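Local structure of YcgJ protein (Bacillus subtilis, 1XXL) at residues 213-216 with 222-225; 142-147 with 187-192; 136-141 with 149-154. The protein probably acts as an S-adenosyl-L-methionine-dependent methyltransferase of the Rossmann-like class, although its substrate is not known. All blocks are in the same frame, centred on the assembly; numbering follows the deposited sequence.

Overall arrangement
The three contacts lie in the half of the chain that follows strand 118-125, where strand 222-236 pairs antiparallel with it. Helix 131-144 is their common element: contact 3 uses its middle, contact 2 its C-terminal end, and contact 1 packs on it through Phe225 against Leu140 and Ile214 against Phe136. Contacts 2 and 3, centres about 15 Å apart, are linked by a probable hydrogen bond from Arg142 NH2 to Val149 O. Contacts 1 and 2, centres about 17 Å apart, do not touch. Contact 3 lies closer to the probable cofactor site, though not in it: the Arg150 side chain is about 10 Å from that of Glu79, assigned to S-adenosylmethionine binding.

Contact 1: 213-216 with 222-225; sequences CITL and PISF
Thr215 and Ser224 pair through their backbones, and the geometry around them is that of a classic beta bulge in an antiparallel hairpin. Thr215 N gives a nearly straight bond to Ser224 O (2.9 Å, 174° at the hydrogen). In return, Thr215 O receives two donors, Ile223 N at 2.8 Å and Ser224 N at 3.2 Å, both arriving from the same face of its carbonyl plane. One acceptor thus serves two successive amides, and the register slips by one residue, leaving Leu216 opposite Pro222 as a non-hydrogen-bonded pair.

The side chains follow this division. Ser224 OG lies 3.3 Å from Thr215 CB, on the face the two residues share. On the other face, Leu216 lays CD2 over Pro222, 3.8 Å from its CB. Ile223, the extra residue of the bulge, points at the opposing strand; with CG1 anti to its own carbonyl carbon (chi1 -69°) and the chain extended beyond it, CD1 comes within 3.6 Å of Leu216 C. Beyond the paired residues, Phe225 CA makes a straight C-H...O contact with Cys213 O at 3.4 Å. Cys213, with positive phi, closes helix 206-211 in a Schellman motif and so turns the chain into the strand.

Outward from the hairpin, strand 166-179 and Tyr180 flank strand 222-236 through backbone bonds between Phe225 and Ile178 and between Ile223 and Tyr180. Ile214 and Pro222 rest on Leu201 of helix 191-202, while Phe225 meets Trp183 edge-to-face and packs on Leu140 of helix 131-144.

Contact 2: 142-147 with 187-192; sequences RLRDPS and GGTPAD. With SO4 (sulfate ion), chain E.
Arg144 draws its aliphatic stem across the methyl of Thr189, CG to CG2 at 3.6 Å, and carries its guanidinium on past Gly187 to a sulfate. The contact joins two helix ends: the last turn of helix 131-144, which ends before Asp145, and the link between helices 180-187 and 191-202, where Gly188 has positive phi and completes a Schellman motif before Pro190 takes the N-cap position of the next helix. It is a small surface contact, burying 150 Å² in all, and no hydrogen bond crosses between the two segments.

The arginine's position reflects packing and partners outside the two segments. The chain of Arg144 leaves the helix with CG anti to the backbone N (chi1 -174°) and bends at chi2 (-111°), the stem crossing the Thr189 side chain at about a right angle. Thr189 CG2 is also 3.6 Å from Arg144 O and thus touches both the backbone and the side chain of the same residue. Where the guanidinium passes Gly187, NE comes within 3.7 Å of CA, an approach made easier by the lack of a side chain there. The neighbouring pair, Arg144 NH2 and Gly187 N, consists of two donors and is no bond.

Trp183 of helix 180-187 holds the same group from outside the segments, in a cation-pi contact and through its carbonyl oxygen, which accepts from NH2. Arg186 shares the sulfate, probably a component of the crystallisation medium. Arg144 grips it with two nearly straight bonds at the guanidinium edge, NH1 to O1 at 3.2 Å and NH2 to O4 at 3.0 Å.

Contact 3: 136-141 with 149-154; sequences FVNHLN and VRESSL
Residues 136-141 form a regular stretch of helix 131-144, whereas 149-154 run without regular structure until Ser153 takes the N-cap position of helix 154-163. The two backbones come nearest at Asn138 and Arg150, with CA atoms 6.3 Å apart, a separation that lets one asparagine side chain bridge them.

Asn138 spans that separation with both arms of its amide. Its OD1 accepts from Glu151 N at 2.8 Å, while its ND2 donates to Glu151 O at 3.2 Å; each donor sits in its acceptor's carbonyl plane, on a lone pair, and the second bond is almost straight at 172°. The helix side chain thereby pairs with the N-H and C=O of a single loop residue, much as a neighbouring strand would, and the two bonds fix the rotation of the amide. Both amide atoms have further partners, His148 NE2 for OD1 and Asp134 O for ND2.

Glu151 sends its side chain back past Asn138 in the opposite direction. With CG between the backbone N and the carbonyl carbon (chi1 69°) and a bend at chi2, the carboxylate reaches Asn141, whose ND2 bonds the syn lone pair of OE2 at 2.8 Å. Amide and carboxylate are nearly coplanar, 12° apart. Val137 crosses Glu151 at about a right angle, its CG2 3.8 Å from Glu151 OE1. Arg150, extended from CG to NE, slants across Asn138, and its NH2 forms salt bridges with Glu156 and Asp134.

These bonds tie the loop before helix 154-163 to helix 131-144, with the Arg150 side chain about 10 Å from that of Glu79, assigned to S-adenosylmethionine binding. The buried carboxylate has a partner at both oxygens, Asn141 ND2 at OE2 and His125 ND1 at OE1, which would probably offset the cost of burying it.

Contact 1: 213-216 with 222-225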
loop_
_atom_site.group_PDB
_atom_site.type_symbol
_atom_site.label_atom_id
_atom_site.label_comp_id
_atom_site.label_asym_id
_atom_site.label_seq_id
_atom_site.Cartn_x
_atom_site.Cartn_y
_atom_site.Cartn_z
ATOM N N CYS A 213 -6.466 6.753 17.793
ATOM C CA CYS A 213 -5.471 7.201 18.763
ATOM C C CYS A 213 -5.144 8.682 18.608
ATOM O O CYS A 213 -3.984 9.069 18.510
ATOM C CB CYS A 213 -4.202 6.388 18.609
ATOM S SG CYS A 213 -4.466 4.614 18.693
ATOM N N ILE A 214 -6.178 9.508 18.597
ATOM C CA ILE A 214 -6.028 10.923 18.305
ATOM C C ILE A 214 -5.499 11.666 19.524
ATOM O O ILE A 214 -6.089 11.624 20.611
ATOM C CB ILE A 214 -7.353 11.533 17.800
ATOM C CG1 ILE A 214 -7.749 10.889 16.482
ATOM C CG2 ILE A 214 -7.230 13.052 17.568
ATOM C CD1 ILE A 214 -9.154 11.369 15.945
ATOM N N THR A 215 -4.362 12.325 19.343
ATOM C CA THR A 215 -3.757 13.134 20.397
ATOM C C THR A 215 -3.703 14.594 19.911
ATOM O O THR A 215 -3.254 14.853 18.797
ATOM C CB THR A 215 -2.352 12.605 20.781
ATOM O OG1 THR A 215 -2.475 11.264 21.289
ATOM C CG2 THR A 215 -1.713 13.472 21.871
ATOM N N LEU A 216 -4.184 15.511 20.761
ATOM C CA LEU A 216 -4.289 16.945 20.453
ATOM C C LEU A 216 -3.702 17.815 21.572
ATOM O O LEU A 216 -3.701 17.418 22.737
ATOM C CB LEU A 216 -5.778 17.334 20.283
ATOM C CG LEU A 216 -6.641 16.469 19.349
ATOM C CD1 LEU A 216 -8.103 16.834 19.452
ATOM C CD2 LEU A 216 -6.160 16.609 17.935
ATOM N N PRO A 222 -3.415 19.465 16.343
ATOM C CA PRO A 222 -3.197 18.019 16.467
ATOM C C PRO A 222 -1.732 17.668 16.666
ATOM O O PRO A 222 -0.850 18.385 16.191
ATOM C CB PRO A 222 -3.733 17.469 15.147
ATOM C CG PRO A 222 -4.591 18.591 14.586
ATOM C CD PRO A 222 -3.875 19.818 14.991
ATOM N N ILE A 223 -1.497 16.562 17.369
ATOM C CA ILE A 223 -0.157 16.084 17.650
ATOM C C ILE A 223 0.132 14.781 16.928
ATOM O O ILE A 223 1.162 14.650 16.264
ATOM C CB ILE A 223 0.033 15.929 19.170
ATOM C CG1 ILE A 223 0.057 17.322 19.809
ATOM C CG2 ILE A 223 1.328 15.188 19.486
ATOM C CD1 ILE A 223 -0.150 17.311 21.307
ATOM N N SER A 224 -0.764 13.809 17.073
ATOM C CA SER A 224 -0.562 12.504 16.481
ATOM C C SER A 224 -1.872 11.741 16.306
ATOM O O SER A 224 -2.896 12.082 16.899
ATOM C CB SER A 224 0.424 11.681 17.332
ATOM O OG SER A 224 -0.080 11.464 18.631
ATOM N N PHE A 225 -1.819 10.715 15.475
ATOM C CA PHE A 225 -2.919 9.755 15.346
ATOM C C PHE A 225 -2.347 8.470 14.783
ATOM O O PHE A 225 -1.180 8.440 14.406
ATOM C CB PHE A 225 -4.075 10.313 14.494
ATOM C CG PHE A 225 -3.693 10.685 13.077
ATOM C CD1 PHE A 225 -3.777 9.755 12.050
ATOM C CD2 PHE A 225 -3.273 11.981 12.770
ATOM C CE1 PHE A 225 -3.439 10.105 10.750
ATOM C CE2 PHE A 225 -2.945 12.337 11.474
ATOM C CZ PHE A 225 -3.012 11.389 10.462
#

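Contact 2: 142-147 with 187-192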
loop_
_atom_site.group_PDB
_atom_site.type_symbol
_atom_site.label_atom_id
_atom_site.label_comp_id
_atom_site.label_asym_id
_atom_site.label_seq_id
_atom_site.Cartn_x
_atom_site.Cartn_y
_atom_site.Cartn_z
ATOM N N ARG A 142 -8.001 11.745 2.261
ATOM C CA ARG A 142 -8.296 12.499 1.036
ATOM C C ARG A 142 -8.060 14.021 1.203
ATOM O O ARG A 142 -7.656 14.699 0.266
ATOM C CB ARG A 142 -9.736 12.236 0.554
ATOM C CG ARG A 142 -9.931 12.381 -0.982
ATOM C CD ARG A 142 -11.234 11.597 -1.473
ATOM N NE ARG A 142 -11.299 10.126 -1.195
ATOM C CZ ARG A 142 -12.216 9.503 -0.426
ATOM N NH1 ARG A 142 -13.158 10.183 0.215
ATOM N NH2 ARG A 142 -12.188 8.172 -0.273
ATOM N N LEU A 143 -8.327 14.550 2.387
ATOM C CA LEU A 143 -8.103 15.976 2.657
ATOM C C LEU A 143 -6.619 16.299 2.477
ATOM O O LEU A 143 -6.249 17.345 1.929
ATOM C CB LEU A 143 -8.540 16.334 4.080
ATOM C CG LEU A 143 -10.039 16.518 4.324
ATOM C CD1 LEU A 143 -10.314 16.697 5.791
ATOM C CD2 LEU A 143 -10.551 17.738 3.576
ATOM N N ARG A 144 -5.782 15.367 2.910
ATOM C CA ARG A 144 -4.350 15.574 2.896
ATOM C C ARG A 144 -3.764 15.242 1.536
ATOM O O ARG A 144 -2.813 15.881 1.110
ATOM C CB ARG A 144 -3.704 14.759 4.026
ATOM C CG ARG A 144 -2.212 14.993 4.235
ATOM C CD ARG A 144 -1.508 13.767 3.823
ATOM N NE ARG A 144 -0.083 13.859 4.032
ATOM C CZ ARG A 144 0.746 12.855 3.801
ATOM N NH1 ARG A 144 0.275 11.694 3.359
ATOM N NH2 ARG A 144 2.039 13.021 4.015
ATOM N N ASP A 145 -4.346 14.264 0.838
ATOM C CA ASP A 145 -3.786 13.763 -0.423
ATOM C C ASP A 145 -4.909 13.583 -1.451
ATOM O O ASP A 145 -5.589 12.565 -1.442
ATOM C CB ASP A 145 -3.054 12.437 -0.155
ATOM C CG ASP A 145 -2.436 11.815 -1.421
ATOM O OD1 ASP A 145 -2.476 12.435 -2.511
ATOM O OD2 ASP A 145 -1.923 10.681 -1.324
ATOM N N PRO A 146 -5.113 14.577 -2.349
ATOM C CA PRO A 146 -6.161 14.429 -3.368
ATOM C C PRO A 146 -5.927 13.270 -4.357
ATOM O O PRO A 146 -6.777 12.976 -5.167
ATOM C CB PRO A 146 -6.158 15.797 -4.076
ATOM C CG PRO A 146 -5.505 16.726 -3.086
ATOM C CD PRO A 146 -4.437 15.881 -2.477
ATOM N N SER A 147 -4.781 12.620 -4.275
ATOM C CA SER A 147 -4.528 11.379 -5.006
ATOM C C SER A 147 -5.267 10.162 -4.395
ATOM O O SER A 147 -5.475 9.138 -5.065
ATOM C CB SER A 147 -3.020 11.120 -5.005
ATOM O OG SER A 147 -2.665 10.398 -6.152
ATOM N N GLY A 187 3.013 16.168 2.991
ATOM C CA GLY A 187 1.887 16.332 2.077
ATOM C C GLY A 187 1.835 17.698 1.387
ATOM O O GLY A 187 1.068 17.877 0.455
ATOM N N GLY A 188 2.632 18.661 1.854
ATOM C CA GLY A 188 2.568 20.050 1.368
ATOM C C GLY A 188 1.177 20.694 1.413
ATOM O O GLY A 188 0.842 21.522 0.554
ATOM N N THR A 189 0.372 20.348 2.422
ATOM C CA THR A 189 -1.039 20.754 2.440
ATOM C C THR A 189 -1.121 22.246 2.775
ATOM O O THR A 189 -0.480 22.705 3.727
ATOM C CB THR A 189 -1.937 19.885 3.407
ATOM O OG1 THR A 189 -1.830 20.340 4.756
ATOM C CG2 THR A 189 -1.557 18.419 3.361
ATOM N N PRO A 190 -1.861 23.021 1.961
ATOM C CA PRO A 190 -2.041 24.454 2.249
ATOM C C PRO A 190 -2.937 24.733 3.460
ATOM O O PRO A 190 -3.693 23.859 3.871
ATOM C CB PRO A 190 -2.693 25.003 0.971
ATOM C CG PRO A 190 -2.594 23.903 -0.049
ATOM C CD PRO A 190 -2.538 22.626 0.719
ATOM N N ALA A 191 -2.868 25.964 3.971
ATOM C CA ALA A 191 -3.501 26.352 5.236
ATOM C C ALA A 191 -4.996 26.032 5.340
ATOM O O ALA A 191 -5.473 25.551 6.372
ATOM C CB ALA A 191 -3.258 27.859 5.515
ATOM N N ASP A 192 -5.744 26.328 4.288
ATOM C CA ASP A 192 -7.183 26.098 4.328
ATOM C C ASP A 192 -7.526 24.595 4.304
ATOM O O ASP A 192 -8.399 24.159 5.057
ATOM C CB ASP A 192 -7.892 26.846 3.199
ATOM C CG ASP A 192 -9.393 26.649 3.244
ATOM O OD1 ASP A 192 -9.913 25.970 2.331
ATOM O OD2 ASP A 192 -10.016 27.132 4.221
HETATM S S SO4 E . 3.469 9.513 4.174
HETATM O O1 SO4 E . 2.277 9.256 3.370
HETATM O O2 SO4 E . 4.443 8.440 3.940
HETATM O O3 SO4 E . 3.139 9.509 5.605
HETATM O O4 SO4 E . 4.017 10.804 3.748
#

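Contact 3: 136-141 with 149-154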
loop_
_atom_site.group_PDB
_atom_site.type_symbol
_atom_site.label_atom_id
_atom_site.label_comp_id
_atom_site.label_asym_id
_atom_site.label_seq_id
_atom_site.Cartn_x
_atom_site.Cartn_y
_atom_site.Cartn_z
ATOM N N PHE A 136 -14.509 8.315 8.181
ATOM C CA PHE A 136 -13.673 9.283 8.902
ATOM C C PHE A 136 -12.234 9.253 8.397
ATOM O O PHE A 136 -11.646 10.286 8.066
ATOM C CB PHE A 136 -13.695 8.989 10.403
ATOM C CG PHE A 136 -12.832 9.906 11.199
ATOM C CD1 PHE A 136 -11.501 9.582 11.468
ATOM C CD2 PHE A 136 -13.336 11.105 11.678
ATOM C CE1 PHE A 136 -10.706 10.449 12.195
ATOM C CE2 PHE A 136 -12.544 11.954 12.407
ATOM C CZ PHE A 136 -11.235 11.630 12.658
ATOM N N VAL A 137 -11.686 8.048 8.327
ATOM C CA VAL A 137 -10.311 7.874 7.931
ATOM C C VAL A 137 -10.104 8.112 6.442
ATOM O O VAL A 137 -9.080 8.663 6.059
ATOM C CB VAL A 137 -9.724 6.521 8.405
ATOM C CG1 VAL A 137 -10.318 5.318 7.658
ATOM C CG2 VAL A 137 -8.182 6.556 8.301
ATOM N N ASN A 138 -11.067 7.721 5.607
ATOM C CA ASN A 138 -10.954 8.012 4.177
ATOM C C ASN A 138 -10.995 9.505 3.869
ATOM O O ASN A 138 -10.217 10.002 3.018
ATOM C CB ASN A 138 -12.008 7.261 3.359
ATOM C CG ASN A 138 -11.527 5.887 2.940
ATOM O OD1 ASN A 138 -10.685 5.783 2.062
ATOM N ND2 ASN A 138 -12.038 4.836 3.583
ATOM N N HIS A 139 -11.890 10.209 4.551
ATOM C CA HIS A 139 -11.972 11.662 4.451
ATOM C C HIS A 139 -10.655 12.301 4.944
ATOM O O HIS A 139 -10.119 13.193 4.283
ATOM C CB HIS A 139 -13.180 12.204 5.245
ATOM C CG HIS A 139 -13.440 13.662 5.027
ATOM N ND1 HIS A 139 -13.736 14.189 3.787
ATOM C CD2 HIS A 139 -13.438 14.710 5.887
ATOM C CE1 HIS A 139 -13.906 15.499 3.891
ATOM N NE2 HIS A 139 -13.716 15.842 5.154
ATOM N N LEU A 140 -10.136 11.850 6.089
ATOM C CA LEU A 140 -8.886 12.417 6.626
ATOM C C LEU A 140 -7.769 12.311 5.601
ATOM O O LEU A 140 -7.078 13.285 5.315
ATOM C CB LEU A 140 -8.470 11.731 7.910
ATOM C CG LEU A 140 -7.130 12.125 8.551
ATOM C CD1 LEU A 140 -7.118 13.584 8.994
ATOM C CD2 LEU A 140 -6.877 11.227 9.722
ATOM N N ASN A 141 -7.611 11.129 5.023
ATOM C CA ASN A 141 -6.537 10.898 4.070
ATOM C C ASN A 141 -6.752 11.636 2.714
ATOM O O ASN A 141 -5.783 12.122 2.105
ATOM C CB ASN A 141 -6.309 9.396 3.895
ATOM C CG ASN A 141 -5.527 8.776 5.069
ATOM O OD1 ASN A 141 -4.575 9.362 5.596
ATOM N ND2 ASN A 141 -5.919 7.599 5.460
ATOM N N VAL A 149 -7.843 7.613 -3.309
ATOM C CA VAL A 149 -9.107 7.156 -3.899
ATOM C C VAL A 149 -9.926 6.520 -2.792
ATOM O O VAL A 149 -10.958 7.048 -2.402
ATOM C CB VAL A 149 -8.877 6.169 -5.072
ATOM C CG1 VAL A 149 -10.193 5.607 -5.566
ATOM C CG2 VAL A 149 -8.134 6.889 -6.230
ATOM N N ARG A 150 -9.475 5.387 -2.268
ATOM C CA ARG A 150 -10.183 4.758 -1.155
ATOM C C ARG A 150 -9.301 3.702 -0.526
ATOM O O ARG A 150 -8.635 2.971 -1.239
ATOM C CB ARG A 150 -11.505 4.105 -1.631
ATOM C CG ARG A 150 -12.136 3.207 -0.554
ATOM C CD ARG A 150 -13.485 2.637 -0.909
ATOM N NE ARG A 150 -13.875 1.657 0.104
ATOM C CZ ARG A 150 -14.335 1.949 1.316
ATOM N NH1 ARG A 150 -14.501 3.224 1.691
ATOM N NH2 ARG A 150 -14.631 0.960 2.166
ATOM N N GLU A 151 -9.291 3.653 0.809
ATOM C CA GLU A 151 -8.739 2.524 1.526
ATOM C C GLU A 151 -9.891 1.598 1.903
ATOM O O GLU A 151 -10.845 1.987 2.622
ATOM C CB GLU A 151 -7.849 2.950 2.719
ATOM C CG GLU A 151 -8.507 3.590 3.919
ATOM C CD GLU A 151 -7.579 4.605 4.618
ATOM O OE1 GLU A 151 -6.878 4.221 5.583
ATOM O OE2 GLU A 151 -7.542 5.785 4.177
ATOM N N SER A 152 -9.804 0.388 1.357
ATOM C CA SER A 152 -10.831 -0.617 1.498
ATOM C C SER A 152 -10.817 -1.184 2.916
ATOM O O SER A 152 -9.799 -1.110 3.638
ATOM C CB SER A 152 -10.618 -1.762 0.486
ATOM O OG SER A 152 -10.681 -1.335 -0.862
ATOM N N SER A 153 -11.954 -1.757 3.319
ATOM C CA SER A 153 -12.034 -2.498 4.573
ATOM C C SER A 153 -11.462 -3.911 4.401
ATOM O O SER A 153 -11.273 -4.367 3.273
ATOM C CB SER A 153 -13.498 -2.548 5.050
ATOM O OG SER A 153 -14.267 -3.396 4.226
ATOM N N LEU A 154 -11.202 -4.608 5.511
ATOM C CA LEU A 154 -10.725 -5.996 5.461
ATOM C C LEU A 154 -11.746 -6.984 4.881
ATOM O O LEU A 154 -11.387 -7.918 4.164
ATOM C CB LEU A 154 -10.243 -6.473 6.841
ATOM C CG LEU A 154 -9.083 -5.638 7.424
ATOM C CD1 LEU A 154 -8.636 -6.218 8.756
ATOM C CD2 LEU A 154 -7.932 -5.508 6.491
#